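Local coordinates for protein bacterioferritin (Mycobacterium tuberculosis, PDB 3UOI) that probably stores iron, oxidising Fe(2+) with dioxygen at a ferroxidase centre and depositing the Fe(3+) mineral inside a 24-subunit, heme-binding shell, at residues Asn14-Thr18 / Leu70-Ile76. Residues are numbered along the deposited sequence; the frame is centred on the assembly and turned at random.
Sequences NEQLT and LPNYQRI
A polar loop-on-helix contact fastens the long connection that follows the second helix of the ferritin-like four-helix bundle (40-66) to the outer face of the first (7-36). Segment 14-18 is regular α-helix, with T18 N bonded to N14 O at 3.0 Å; segment 70-76 is extended through L70-N72, turns at Y73 and Q74 (psi -14° and -45°) and extends again. The loop runs in the same sense as the helix, CA to CA 6.1 Å for N14-N72 and 5.8 Å for T18-I76. The carboxamide of N14 reads the loop backbone with both ends: OD1 accepts from N72 N (2.8 Å) and ND2 donates to L70 O (3.1 Å). N72, chi1 t, opens an Asx motif, its OD1 accepting from R75 N at 2.8 Å. From the end of this turn the side chain of R75, t at chi1 and chi2 and p at chi3, reaches back so that NE donates to T18 OG1 (2.8 Å), while NH2 makes weak bonds to T18 OG1 (3.3 Å) and N14 O (3.1 Å). Beside these polar groups L17 CD2 packs on P71 CB (4.1 Å) and Y73 CE2 (3.9 Å). Y73 OH is hydrogen-bonded to T61 OG1, and its side chain lies near the heme and packs on F28 of the second subunit. The chemistry is thus amide and guanidinium recognition of neutral oxygens, without a salt bridge between the segments, holding the loop where it also meets the dimer partner.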
ATOM      1  N   ASN A  14     -38.973  37.197  14.296  1.00 18.64           N
ATOM      2  CA  ASN A  14     -40.086  36.454  13.738  1.00 19.74           C
ATOM      3  C   ASN A  14     -40.498  36.957  12.368  1.00 20.87           C
ATOM      4  O   ASN A  14     -40.933  36.230  11.561  1.00 17.71           O
ATOM      5  CB  ASN A  14     -41.265  36.338  14.673  1.00 18.99           C
ATOM      6  CG  ASN A  14     -41.220  35.118  15.481  1.00 25.08           C
ATOM      7  OD1 ASN A  14     -41.215  34.041  14.962  1.00 28.71           O
ATOM      8  ND2 ASN A  14     -41.208  35.273  16.762  1.00 23.92           N
ATOM      9  N   GLU A  15     -40.344  38.246  12.188  1.00 18.88           N
ATOM     10  CA  GLU A  15     -40.624  38.862  10.937  1.00 22.74           C
ATOM     11  C   GLU A  15     -39.675  38.332   9.883  1.00 19.88           C
ATOM     12  O   GLU A  15     -40.057  38.063   8.810  1.00 20.18           O
ATOM     13  CB  GLU A  15     -40.426  40.362  11.046  1.00 22.99           C
ATOM     14  CG  GLU A  15     -41.650  41.137  11.276  1.00 32.81           C
ATOM     15  CD  GLU A  15     -41.384  42.601  11.232  1.00 41.88           C
ATOM     16  OE1 GLU A  15     -41.496  43.228  12.271  1.00 47.62           O
ATOM     17  OE2 GLU A  15     -41.059  43.105  10.153  1.00 47.01           O
ATOM     18  N   GLN A  16     -38.404  38.259  10.245  1.00 23.10           N
ATOM     19  CA  GLN A  16     -37.351  37.802   9.366  1.00 22.14           C
ATOM     20  C   GLN A  16     -37.512  36.340   9.098  1.00 22.51           C
ATOM     21  O   GLN A  16     -37.280  35.893   8.016  1.00 23.65           O
ATOM     22  CB  GLN A  16     -35.977  38.209   9.835  1.00 19.76           C
ATOM     23  CG  GLN A  16     -34.855  37.851   8.927  1.00 17.49           C
ATOM     24  CD  GLN A  16     -34.911  38.494   7.559  1.00 19.61           C
ATOM     25  OE1 GLN A  16     -35.478  39.538   7.359  1.00 19.15           O
ATOM     26  NE2 GLN A  16     -34.340  37.824   6.614  1.00 22.94           N
ATOM     27  N   LEU A  17     -37.923  35.613  10.113  1.00 22.78           N
ATOM     28  CA  LEU A  17     -38.148  34.206   9.975  1.00 21.20           C
ATOM     29  C   LEU A  17     -39.241  33.973   8.949  1.00 21.57           C
ATOM     30  O   LEU A  17     -39.091  33.174   8.097  1.00 22.21           O
ATOM     31  CB  LEU A  17     -38.552  33.600  11.310  1.00 20.00           C
ATOM     32  CG  LEU A  17     -39.091  32.175  11.253  1.00 20.00           C
ATOM     33  CD1 LEU A  17     -38.145  31.256  10.509  1.00 20.00           C
ATOM     34  CD2 LEU A  17     -39.364  31.623  12.580  1.00 20.00           C
ATOM     35  N   THR A  18     -40.322  34.721   9.036  1.00 19.97           N
ATOM     36  CA  THR A  18     -41.433  34.593   8.120  1.00 21.61           C
ATOM     37  C   THR A  18     -40.894  34.862   6.673  1.00 21.09           C
ATOM     38  O   THR A  18     -41.186  34.167   5.733  1.00 17.54           O
ATOM     39  CB  THR A  18     -42.618  35.524   8.516  1.00 22.98           C
ATOM     40  OG1 THR A  18     -43.385  34.946   9.560  1.00 24.22           O
ATOM     41  CG2 THR A  18     -43.519  35.845   7.361  1.00 24.40           C
ATOM     42  N   LEU A  70     -41.568  32.418  20.724  1.00 23.87           N
ATOM     43  CA  LEU A  70     -42.234  31.395  19.962  1.00 24.07           C
ATOM     44  C   LEU A  70     -41.912  31.588  18.500  1.00 24.55           C
ATOM     45  O   LEU A  70     -42.235  32.602  17.916  1.00 26.32           O
ATOM     46  CB  LEU A  70     -43.705  31.485  20.150  1.00 23.81           C
ATOM     47  CG  LEU A  70     -43.980  31.751  21.580  1.00 27.11           C
ATOM     48  CD1 LEU A  70     -45.409  31.921  21.763  1.00 29.00           C
ATOM     49  CD2 LEU A  70     -43.437  30.606  22.309  1.00 29.16           C
ATOM     50  N   PRO A  71     -41.249  30.633  17.891  1.00 23.58           N
ATOM     51  CA  PRO A  71     -40.935  30.841  16.489  1.00 21.93           C
ATOM     52  C   PRO A  71     -42.149  30.621  15.624  1.00 24.04           C
ATOM     53  O   PRO A  71     -42.749  29.608  15.710  1.00 21.95           O
ATOM     54  CB  PRO A  71     -39.825  29.844  16.220  1.00 22.40           C
ATOM     55  CG  PRO A  71     -39.276  29.510  17.472  1.00 19.82           C
ATOM     56  CD  PRO A  71     -40.295  29.732  18.528  1.00 18.83           C
ATOM     57  N   ASN A  72     -42.443  31.584  14.768  1.00 22.06           N
ATOM     58  CA  ASN A  72     -43.622  31.537  13.955  1.00 23.85           C
ATOM     59  C   ASN A  72     -43.374  30.752  12.680  1.00 24.49           C
ATOM     60  O   ASN A  72     -42.710  31.187  11.787  1.00 21.16           O
ATOM     61  CB  ASN A  72     -44.138  32.938  13.625  1.00 23.38           C
ATOM     62  CG  ASN A  72     -45.533  32.926  13.015  1.00 25.68           C
ATOM     63  OD1 ASN A  72     -45.933  31.970  12.404  1.00 28.60           O
ATOM     64  ND2 ASN A  72     -46.248  34.005  13.184  1.00 18.75           N
ATOM     65  N   TYR A  73     -43.897  29.545  12.697  1.00 24.03           N
ATOM     66  CA  TYR A  73     -43.833  28.638  11.569  1.00 27.68           C
ATOM     67  C   TYR A  73     -45.138  28.654  10.720  1.00 27.25           C
ATOM     68  O   TYR A  73     -45.187  28.102   9.671  1.00 26.03           O
ATOM     69  CB  TYR A  73     -43.388  27.227  12.034  1.00 26.32           C
ATOM     70  CG  TYR A  73     -41.862  27.047  12.072  1.00 30.30           C
ATOM     71  CD1 TYR A  73     -41.245  26.062  11.349  1.00 28.90           C
ATOM     72  CD2 TYR A  73     -41.034  27.886  12.796  1.00 27.01           C
ATOM     73  CE1 TYR A  73     -39.891  25.925  11.362  1.00 28.51           C
ATOM     74  CE2 TYR A  73     -39.674  27.729  12.791  1.00 22.65           C
ATOM     75  CZ  TYR A  73     -39.114  26.752  12.070  1.00 23.31           C
ATOM     76  OH  TYR A  73     -37.797  26.576  12.051  1.00 23.00           O
ATOM     77  N   GLN A  74     -46.183  29.233  11.292  1.00 26.91           N
ATOM     78  CA  GLN A  74     -47.499  29.372  10.697  1.00 26.92           C
ATOM     79  C   GLN A  74     -47.628  30.407   9.593  1.00 27.09           C
ATOM     80  O   GLN A  74     -48.228  30.185   8.588  1.00 29.63           O
ATOM     81  CB  GLN A  74     -48.550  29.574  11.795  1.00 26.68           C
ATOM     82  CG  GLN A  74     -49.997  29.510  11.378  1.00 25.96           C
ATOM     83  CD  GLN A  74     -50.482  28.103  11.022  1.00 28.91           C
ATOM     84  OE1 GLN A  74     -50.914  27.350  11.875  1.00 27.01           O
ATOM     85  NE2 GLN A  74     -50.378  27.756   9.765  1.00 24.51           N
ATOM     86  N   ARG A  75     -47.056  31.559   9.843  1.00 26.86           N
ATOM     87  CA  ARG A  75     -47.164  32.676   8.978  1.00 25.70           C
ATOM     88  C   ARG A  75     -46.333  32.547   7.731  1.00 25.47           C
ATOM     89  O   ARG A  75     -45.205  32.182   7.788  1.00 25.22           O
ATOM     90  CB  ARG A  75     -46.771  33.894   9.770  1.00 26.29           C
ATOM     91  CG  ARG A  75     -46.905  35.198   9.101  1.00 27.76           C
ATOM     92  CD  ARG A  75     -46.829  36.263  10.105  1.00 21.66           C
ATOM     93  NE  ARG A  75     -45.478  36.494  10.486  1.00 24.81           N
ATOM     94  CZ  ARG A  75     -45.104  37.290  11.467  1.00 26.71           C
ATOM     95  NH1 ARG A  75     -46.002  37.928  12.174  1.00 20.61           N
ATOM     96  NH2 ARG A  75     -43.826  37.429  11.737  1.00 25.41           N
ATOM     97  N   ILE A  76     -46.937  32.881   6.607  1.00 24.80           N
ATOM     98  CA  ILE A  76     -46.232  32.902   5.351  1.00 26.51           C
ATOM     99  C   ILE A  76     -46.446  34.142   4.559  1.00 26.12           C
ATOM    100  O   ILE A  76     -47.519  34.603   4.441  1.00 28.83           O
ATOM    101  CB  ILE A  76     -46.590  31.744   4.441  1.00 25.71           C
ATOM    102  CG1 ILE A  76     -45.550  31.616   3.353  1.00 27.46           C
ATOM    103  CG2 ILE A  76     -47.906  31.967   3.811  1.00 26.27           C
ATOM    104  CD1 ILE A  76     -45.325  30.259   2.969  1.00 34.96           C
TER